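Side-chain contacts in lovastatin nonaketide synthase mokA (PDB 6AD3), which builds the nine-step polyketide chain of lovastatin (monacolin K) as an iterative type I synthase, here represented by its condensation domain: residues Leu123-Ile128 against Phe220-Gln225; Asp233-Gln238 against Asn359-Ala364. The protein carries 1 engineered substitution. All blocks are in the same frame, centred on the assembly; numbering follows the deposited sequence.

Contact 1 of 2, residues Leu123-Ile128 against Phe220-Gln225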
loop_
_atom_site.group_PDB
_atom_site.type_symbol
_atom_site.label_atom_id
_atom_site.label_comp_id
_atom_site.label_asym_id
_atom_site.label_seq_id
_atom_site.Cartn_x
_atom_site.Cartn_y
_atom_site.Cartn_z
ATOM N N LEU A 123 -13.947 17.262 1.677
ATOM C CA LEU A 123 -12.768 18.106 1.849
ATOM C C LEU A 123 -12.847 18.984 3.112
ATOM O O LEU A 123 -11.864 19.166 3.811
ATOM C CB LEU A 123 -12.543 18.955 0.608
ATOM C CG LEU A 123 -12.112 18.264 -0.678
ATOM C CD1 LEU A 123 -11.910 19.301 -1.776
ATOM C CD2 LEU A 123 -10.838 17.440 -0.529
ATOM N N ARG A 124 -14.006 19.591 3.345
ATOM C CA ARG A 124 -14.236 20.412 4.518
ATOM C C ARG A 124 -14.225 19.631 5.833
ATOM O O ARG A 124 -13.710 20.136 6.855
ATOM C CB ARG A 124 -15.575 21.120 4.385
ATOM C CG ARG A 124 -16.026 21.850 5.609
ATOM C CD ARG A 124 -17.125 22.850 5.230
ATOM N NE ARG A 124 -18.120 22.250 4.328
ATOM C CZ ARG A 124 -18.197 22.457 3.003
ATOM N NH1 ARG A 124 -17.359 23.287 2.373
ATOM N NH2 ARG A 124 -19.128 21.826 2.307
ATOM N N ARG A 125 -14.783 18.418 5.828
ATOM C CA ARG A 125 -14.902 17.617 7.056
ATOM C C ARG A 125 -13.585 17.279 7.690
ATOM O O ARG A 125 -13.501 17.134 8.933
ATOM C CB ARG A 125 -15.673 16.294 6.776
ATOM C CG ARG A 125 -17.174 16.436 6.990
ATOM C CD ARG A 125 -17.934 15.273 6.372
ATOM N NE ARG A 125 -17.531 14.005 6.967
ATOM C CZ ARG A 125 -17.906 13.595 8.174
ATOM N NH1 ARG A 125 -18.795 14.309 8.898
ATOM N NH2 ARG A 125 -17.535 12.418 8.579
ATOM N N HIS A 126 -12.595 16.954 6.855
ATOM C CA HIS A 126 -11.364 16.330 7.325
ATOM C C HIS A 126 -10.189 17.296 7.255
ATOM O O HIS A 126 -9.767 17.717 6.175
ATOM C CB HIS A 126 -11.072 15.083 6.494
ATOM C CG HIS A 126 -12.102 14.022 6.650
ATOM N ND1 HIS A 126 -13.198 13.911 5.814
ATOM C CD2 HIS A 126 -12.349 13.208 7.693
ATOM C CE1 HIS A 126 -13.988 12.949 6.267
ATOM N NE2 HIS A 126 -13.466 12.482 7.382
ATOM N N GLU A 127 -9.615 17.552 8.408
ATOM C CA GLU A 127 -8.481 18.436 8.518
ATOM C C GLU A 127 -7.349 18.051 7.577
ATOM O O GLU A 127 -6.711 18.913 7.001
ATOM C CB GLU A 127 -7.980 18.453 9.955
ATOM C CG GLU A 127 -8.797 19.322 10.874
ATOM C CD GLU A 127 -8.342 19.258 12.317
ATOM O OE1 GLU A 127 -7.249 18.778 12.598
ATOM O OE2 GLU A 127 -9.004 19.888 13.137
ATOM N N ILE A 128 -7.094 16.755 7.432
ATOM C CA ILE A 128 -5.947 16.275 6.656
ATOM C C ILE A 128 -6.113 16.632 5.165
ATOM O O ILE A 128 -5.144 16.726 4.451
ATOM C CB ILE A 128 -5.725 14.747 6.868
ATOM C CG1 ILE A 128 -4.406 14.277 6.248
ATOM C CG2 ILE A 128 -6.860 13.930 6.288
ATOM C CD1 ILE A 128 -3.177 14.972 6.797
ATOM N N PHE A 220 -14.829 7.395 -1.002
ATOM C CA PHE A 220 -15.914 6.911 -1.842
ATOM C C PHE A 220 -17.165 6.746 -0.983
ATOM O O PHE A 220 -18.244 7.178 -1.351
ATOM C CB PHE A 220 -15.557 5.571 -2.488
ATOM C CG PHE A 220 -14.836 5.666 -3.827
ATOM C CD1 PHE A 220 -13.438 5.896 -3.894
ATOM C CD2 PHE A 220 -15.486 5.264 -5.016
ATOM C CE1 PHE A 220 -12.722 5.794 -5.128
ATOM C CE2 PHE A 220 -14.748 5.121 -6.233
ATOM C CZ PHE A 220 -13.347 5.215 -6.255
ATOM N N VAL A 221 -17.024 6.084 0.153
ATOM C CA VAL A 221 -18.160 5.818 1.019
ATOM C C VAL A 221 -18.821 7.097 1.568
ATOM O O VAL A 221 -20.040 7.208 1.595
ATOM C CB VAL A 221 -17.733 4.831 2.150
ATOM C CG1 VAL A 221 -18.732 4.826 3.272
ATOM C CG2 VAL A 221 -17.547 3.465 1.563
ATOM N N GLU A 222 -18.016 8.078 1.984
ATOM C CA GLU A 222 -18.565 9.346 2.442
ATOM C C GLU A 222 -19.242 10.098 1.319
ATOM O O GLU A 222 -20.354 10.604 1.492
ATOM C CB GLU A 222 -17.505 10.208 3.119
ATOM C CG GLU A 222 -17.094 9.688 4.508
ATOM C CD GLU A 222 -16.397 10.742 5.389
ATOM O OE1 GLU A 222 -16.124 10.409 6.545
ATOM O OE2 GLU A 222 -16.266 11.912 4.994
ATOM N N ALA A 223 -18.612 10.117 0.153
ATOM C CA ALA A 223 -19.147 10.840 -0.992
ATOM C C ALA A 223 -20.463 10.222 -1.496
ATOM O O ALA A 223 -21.427 10.946 -1.747
ATOM C CB ALA A 223 -18.127 10.864 -2.116
ATOM N N SER A 224 -20.531 8.901 -1.482
ATOM C CA SER A 224 -21.737 8.174 -1.853
ATOM C C SER A 224 -22.881 8.520 -0.909
ATOM O O SER A 224 -24.022 8.784 -1.359
ATOM C CB SER A 224 -21.482 6.665 -1.799
ATOM O OG SER A 224 -22.671 5.923 -2.111
ATOM N N GLN A 225 -22.614 8.406 0.387
ATOM C CA GLN A 225 -23.657 8.675 1.376
ATOM C C GLN A 225 -24.134 10.111 1.256
ATOM O O GLN A 225 -25.334 10.375 1.267
ATOM C CB GLN A 225 -23.148 8.412 2.779
ATOM C CG GLN A 225 -23.044 6.956 3.115
ATOM C CD GLN A 225 -22.548 6.755 4.488
ATOM O OE1 GLN A 225 -23.338 6.581 5.429
ATOM N NE2 GLN A 225 -21.246 6.865 4.648
#
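Arg125 and Glu222 form a salt bridge. Arg125 NH2 donates to Glu222 OE1 at 3.2 Å, with an N-H...O angle of 169°. Arg125 NE donates to Glu222 OE2 at 3.1 Å, but this second bond is less certain, because the position of OE2 is doubtful in the model. The pairing is not flat: the guanidinium and carboxylate planes are 64° apart. OE1 lies close to the guanidinium plane, while NH2 meets it from above the carboxylate plane. The Glu222 chain is extended beyond CG (chi2 -161°), which carries the carboxylate across from its helix. Arg125 arrives from the opposite direction and bends at chi3. Its third nitrogen, NH1, bonds to the carbonyl oxygen of Asp233.

The imidazole of His126 also turns its edge to the carboxylate. Glu222 OE1 lies in the ring plane, 3.5 Å from His126 NE2. The other ring nitrogen, ND1, bonds to the carbonyl oxygen of Val122, which helps fix the ring's rotation. Val236 and Met366 pack against the imidazole, and Leu232 and Val236 against Arg125.

The contact is an interhelical salt bridge within the condensation domain. It joins the C-terminal end of helix 112-125 to the C-terminal half of helix 213-227. Next to it, Leu123 packs on strand 188-195 and Phe220 on strand 100-107, both in the five-stranded sheet.

Contact 2 of 2, residues Asp233-Gln238 against Asn359-Ala364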
loop_
_atom_site.group_PDB
_atom_site.type_symbol
_atom_site.label_atom_id
_atom_site.label_comp_id
_atom_site.label_asym_id
_atom_site.label_seq_id
_atom_site.Cartn_x
_atom_site.Cartn_y
_atom_site.Cartn_z
ATOM N N ASP A 233 -22.207 11.640 10.725
ATOM C CA ASP A 233 -21.976 12.033 12.099
ATOM C C ASP A 233 -21.190 13.332 12.136
ATOM O O ASP A 233 -20.201 13.487 11.406
ATOM C CB ASP A 233 -21.172 10.953 12.820
ATOM C CG ASP A 233 -22.014 9.802 13.269
ATOM O OD1 ASP A 233 -23.255 9.939 13.299
ATOM O OD2 ASP A 233 -21.440 8.730 13.518
ATOM N N LYS A 234 -21.525 14.189 13.094
ATOM C CA LYS A 234 -20.808 15.444 13.336
ATOM C C LYS A 234 -19.394 15.194 13.851
ATOM O O LYS A 234 -18.489 15.969 13.591
ATOM C CB LYS A 234 -21.563 16.281 14.374
ATOM C CG LYS A 234 -21.138 17.736 14.404
ATOM C CD LYS A 234 -21.248 18.373 13.015
ATOM C CE LYS A 234 -21.234 19.895 13.084
ATOM N NZ LYS A 234 -22.368 20.401 13.904
ATOM N N HIS A 235 -19.233 14.136 14.632
ATOM C CA HIS A 235 -17.945 13.783 15.196
ATOM C C HIS A 235 -17.049 13.295 14.069
ATOM O O HIS A 235 -17.393 12.334 13.373
ATOM C CB HIS A 235 -18.093 12.668 16.236
ATOM C CG HIS A 235 -16.788 12.061 16.649
ATOM N ND1 HIS A 235 -15.744 12.815 17.139
ATOM C CD2 HIS A 235 -16.322 10.787 16.553
ATOM C CE1 HIS A 235 -14.681 12.044 17.308
ATOM N NE2 HIS A 235 -15.023 10.798 17.008
ATOM N N VAL A 236 -15.862 13.899 13.932
ATOM C CA VAL A 236 -14.871 13.432 12.921
ATOM C C VAL A 236 -13.538 13.228 13.590
ATOM O O VAL A 236 -13.004 14.154 14.213
ATOM C CB VAL A 236 -14.718 14.481 11.758
ATOM C CG1 VAL A 236 -13.669 14.032 10.723
ATOM C CG2 VAL A 236 -16.041 14.712 11.082
ATOM N N PRO A 237 -13.002 12.020 13.529
ATOM C CA PRO A 237 -11.696 11.794 14.101
ATOM C C PRO A 237 -10.600 12.378 13.217
ATOM O O PRO A 237 -10.397 11.941 12.092
ATOM C CB PRO A 237 -11.606 10.274 14.194
ATOM C CG PRO A 237 -12.526 9.775 13.166
ATOM C CD PRO A 237 -13.622 10.778 13.035
ATOM N N GLN A 238 -9.933 13.411 13.700
ATOM C CA GLN A 238 -9.046 14.138 12.835
ATOM C C GLN A 238 -7.639 13.521 12.891
ATOM O O GLN A 238 -7.157 13.097 13.968
ATOM C CB GLN A 238 -9.004 15.606 13.238
ATOM C CG GLN A 238 -10.377 16.292 13.183
ATOM C CD GLN A 238 -10.866 16.490 11.786
ATOM O OE1 GLN A 238 -10.148 16.193 10.800
ATOM N NE2 GLN A 238 -12.047 17.106 11.659
ATOM N N ASN A 359 -9.425 0.659 15.887
ATOM C CA ASN A 359 -10.607 1.048 16.629
ATOM C C ASN A 359 -11.528 1.891 15.758
ATOM O O ASN A 359 -11.186 2.238 14.655
ATOM C CB ASN A 359 -10.258 1.749 17.925
ATOM C CG ASN A 359 -9.607 3.083 17.707
ATOM O OD1 ASN A 359 -9.987 3.830 16.842
ATOM N ND2 ASN A 359 -8.614 3.374 18.494
ATOM N N VAL A 360 -12.705 2.194 16.270
ATOM C CA VAL A 360 -13.736 2.798 15.468
ATOM C C VAL A 360 -13.238 4.093 14.844
ATOM O O VAL A 360 -13.442 4.321 13.682
ATOM C CB VAL A 360 -14.927 3.132 16.399
ATOM C CG1 VAL A 360 -15.934 4.067 15.761
ATOM C CG2 VAL A 360 -15.578 1.858 16.883
ATOM N N ASP A 361 -12.597 4.932 15.634
ATOM C CA ASP A 361 -12.141 6.205 15.121
ATOM C C ASP A 361 -11.040 6.060 14.068
ATOM O O ASP A 361 -11.075 6.711 13.062
ATOM C CB ASP A 361 -11.724 7.124 16.245
ATOM C CG ASP A 361 -12.914 7.847 16.884
ATOM O OD1 ASP A 361 -14.034 7.756 16.401
ATOM O OD2 ASP A 361 -12.708 8.535 17.868
ATOM N N GLU A 362 -10.082 5.179 14.317
ATOM C CA GLU A 362 -9.018 4.926 13.355
ATOM C C GLU A 362 -9.549 4.412 12.033
ATOM O O GLU A 362 -9.039 4.734 11.000
ATOM C CB GLU A 362 -8.009 3.912 13.904
ATOM C CG GLU A 362 -7.278 4.425 15.120
ATOM C CD GLU A 362 -6.362 3.369 15.773
ATOM O OE1 GLU A 362 -5.594 3.788 16.646
ATOM O OE2 GLU A 362 -6.619 2.139 15.633
ATOM N N LEU A 363 -10.591 3.583 12.075
ATOM C CA LEU A 363 -11.180 3.075 10.859
ATOM C C LEU A 363 -11.875 4.156 10.044
ATOM O O LEU A 363 -11.884 4.072 8.824
ATOM C CB LEU A 363 -12.178 1.961 11.165
ATOM C CG LEU A 363 -11.556 0.676 11.672
ATOM C CD1 LEU A 363 -12.661 -0.199 12.324
ATOM C CD2 LEU A 363 -10.896 -0.086 10.526
ATOM N N ALA A 364 -12.495 5.130 10.727
ATOM C CA ALA A 364 -13.310 6.178 10.075
ATOM C C ALA A 364 -12.484 7.378 9.604
ATOM O O ALA A 364 -12.904 8.128 8.737
ATOM C CB ALA A 364 -14.408 6.636 11.022
#
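His235 NE2 sits evenly between the two carboxylate oxygens of Asp361, 3.3 Å from OD1 and 3.3 Å from OD2. Its single N-H is therefore shared in this surface pair. The bond to OD2 is weak, although straighter at 161°. OD1 is met on its syn side, but well out of the carboxylate plane, and lies nearly in the imidazole plane. The ring and carboxylate planes are 43° apart, so the fit is twisted. His235 CG is anti to the backbone N (chi1 168°), and the ring extends toward the helix with its NE2 edge leading.

Helix 360-364 is a short turn in the connection between strands 348-354 and 371-377 of the six-stranded sheet. Asn359 is its N-cap: Asn359 OD1 accepts from Glu362 N at 2.9 Å, in an almost straight bond. In the two-lobed fold of condensation domains, this connection probably reaches from the C-terminal half to the N-terminal half.

Pro237 supplies the apolar part. Pro237 CB lies 3.8 Å from Asp361 CB, and Pro237 CG rests 3.4 Å from Asp361 O. Pro237 CG also meets Ala364 CB at 4.2 Å, so the proline ring spans about one turn of the helix.

The centres of contact 1 and contact 2 are about 11 Å apart, on the same side of the chain's centre. Both segments of contact 1 come earlier in the chain than those of contact 2. The loop between helices 213-227 and 239-251 connects them directly. Gln238 OE1 probably bonds to Glu127 N, just past helix 112-125, and Gln238 NE2 bonds to Arg125 O at the helix end. Val236 points away from helix 360-364. One side of the loop thus meets contact 1 and the other meets helix 360-364. Together the contacts tie helices beside the five-stranded sheet to a connection of the six-stranded sheet, consistent with joining the two halves of the condensation domain.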